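Local coordinates for cysteine hydrolase (Pseudomonas syringae pv. phaseolicola 1448A, PDB 3IRV), which probably acts as a hydrolase of the isochorismatase-like cysteine hydrolase family, at residues D191-R194 with I195-T199. Numbering follows the deposited sequence.
Sequences DVQR and ISLTT
Arg-194 and Ile-195, neighbours in helix 189-204, meet where the arginine head folds over the isoleucine tip. Arg-194 CB lies 3.0 Å from Ile-195 N, a consequence of adjacency. CG, anti to the backbone N (chi1 172°), is 3.6 Å from Ile-195 N and also nears Ile-195 CD1. CG and CD run toward the start of the helix, and the bend at chi3 (62°) swings the head across the Ile-195 tip to Asp-191. NE, NH1 and NH2 lie around CZ over the same methyl, with CZ 3.7 Å from Ile-195 CD1. One guanidinium face thus rests on a single methyl group. In one of two modelled conformers of Arg-194, NH2 gives a nearly straight 3.0 Å hydrogen bond to Asp-191 OD1, part of an i to i+3 salt bridge. The acceptor lies in the guanidinium plane, yet the donor reaches it from above the carboxylate plane. Ile-195 CD1 also touches Asp-191 O, 3.3 Å away. On another side of the helix, Leu-197 CD1 packs 3.8 Å from Gln-193 NE2; Gln-193 OE1 is hydrogen-bonded to Thr-149 OG1, and NE2 to Asn-174 O and a glycerol probably from the crystallisation liquor, while Ser-196 OG bonds Glu-154. Regular i to i+4 backbone bonds join the turns. Arg-194 O accepts from Thr-198 N and, at 2.9 Å, from Thr-198 OG1, on opposite faces of the carbonyl plane; Thr-199 grips Ile-195 O likewise. Ile-195, Leu-197, Thr-198 and Thr-199 also pack against the second subunit, forming part of the dimer interface. In that conformer the Asp-191 and Arg-194 charges pair within one subunit, with weak, long ion pairs to their counterparts and a weak NH1 bond to Ala-186 O of the second subunit, probably lowering the cost of charge at the boundary.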
loop_
_atom_site.group_PDB
_atom_site.type_symbol
_atom_site.label_atom_id
_atom_site.label_comp_id
_atom_site.label_asym_id
_atom_site.label_seq_id
_atom_site.Cartn_x
_atom_site.Cartn_y
_atom_site.Cartn_z
ATOM N N ASP A 191 6.578 -1.898 16.153
ATOM C CA ASP A 191 5.254 -2.420 15.835
ATOM C C ASP A 191 4.933 -2.252 14.345
ATOM O O ASP A 191 4.408 -3.171 13.711
ATOM C CB ASP A 191 4.219 -1.766 16.711
ATOM C CG ASP A 191 4.173 -2.400 18.108
ATOM O OD1 ASP A 191 4.813 -3.452 18.320
ATOM O OD2 ASP A 191 3.488 -1.863 18.968
ATOM N N VAL A 192 5.264 -1.081 13.800
ATOM C CA VAL A 192 5.120 -0.844 12.357
ATOM C C VAL A 192 5.851 -1.924 11.581
ATOM O O VAL A 192 5.274 -2.523 10.671
ATOM C CB VAL A 192 5.648 0.546 11.958
ATOM C CG1 VAL A 192 5.637 0.709 10.438
ATOM C CG2 VAL A 192 4.759 1.636 12.560
ATOM N N GLN A 193 7.109 -2.150 11.942
ATOM C CA GLN A 193 7.954 -3.125 11.261
ATOM C C GLN A 193 7.387 -4.552 11.323
ATOM O O GLN A 193 7.329 -5.228 10.285
ATOM C CB GLN A 193 9.369 -3.078 11.837
ATOM C CG GLN A 193 10.400 -3.904 11.026
ATOM C CD GLN A 193 10.966 -3.154 9.826
ATOM O OE1 GLN A 193 10.535 -2.052 9.515
ATOM N NE2 GLN A 193 11.919 -3.795 9.112
ATOM N N ARG A 194 6.977 -4.985 12.526
ATOM C CA ARG A 194 6.376 -6.301 12.758
ATOM C C ARG A 194 5.155 -6.490 11.857
ATOM O O ARG A 194 5.018 -7.503 11.161
ATOM C CB ARG A 194 5.958 -6.404 14.239
ATOM C CG ARG A 194 5.156 -7.636 14.615
ATOM C CD ARG A 194 5.107 -7.799 16.135
ATOM N NE ARG A 194 4.458 -6.682 16.811
ATOM C CZ ARG A 194 3.162 -6.632 17.129
ATOM N NH1 ARG A 194 2.341 -7.654 16.854
ATOM N NH2 ARG A 194 2.686 -5.562 17.757
ATOM N N ILE A 195 4.263 -5.508 11.868
ATOM C CA ILE A 195 3.037 -5.612 11.080
ATOM C C ILE A 195 3.330 -5.570 9.580
ATOM O O ILE A 195 2.764 -6.356 8.828
ATOM C CB ILE A 195 1.997 -4.522 11.485
ATOM C CG1 ILE A 195 1.170 -4.973 12.700
ATOM C CG2 ILE A 195 0.921 -4.377 10.393
ATOM C CD1 ILE A 195 1.900 -5.285 13.942
ATOM N N SER A 196 4.240 -4.697 9.158
ATOM C CA SER A 196 4.566 -4.574 7.738
ATOM C C SER A 196 5.192 -5.854 7.176
ATOM O O SER A 196 4.769 -6.360 6.128
ATOM C CB SER A 196 5.523 -3.405 7.512
ATOM O OG SER A 196 5.834 -3.289 6.138
ATOM N N LEU A 197 6.197 -6.386 7.866
ATOM C CA LEU A 197 6.889 -7.569 7.344
ATOM C C LEU A 197 5.952 -8.783 7.292
ATOM O O LEU A 197 5.989 -9.592 6.341
ATOM C CB LEU A 197 8.133 -7.865 8.183
ATOM C CG LEU A 197 9.215 -6.791 8.118
ATOM C CD1 LEU A 197 10.358 -7.254 9.020
ATOM C CD2 LEU A 197 9.741 -6.606 6.687
ATOM N N THR A 198 5.103 -8.898 8.319
ATOM C CA THR A 198 4.130 -10.002 8.380
ATOM C C THR A 198 3.139 -9.868 7.194
ATOM O O THR A 198 2.854 -10.841 6.462
ATOM C CB THR A 198 3.404 -9.984 9.745
ATOM O OG1 THR A 198 4.364 -10.255 10.788
ATOM C CG2 THR A 198 2.306 -11.076 9.792
ATOM N N THR A 199 2.650 -8.652 6.984
ATOM C CA THR A 199 1.738 -8.380 5.874
ATOM C C THR A 199 2.385 -8.684 4.527
ATOM O O THR A 199 1.807 -9.353 3.661
ATOM C CB THR A 199 1.285 -6.916 5.923
ATOM O OG1 THR A 199 0.548 -6.715 7.134
ATOM C CG2 THR A 199 0.374 -6.557 4.729
#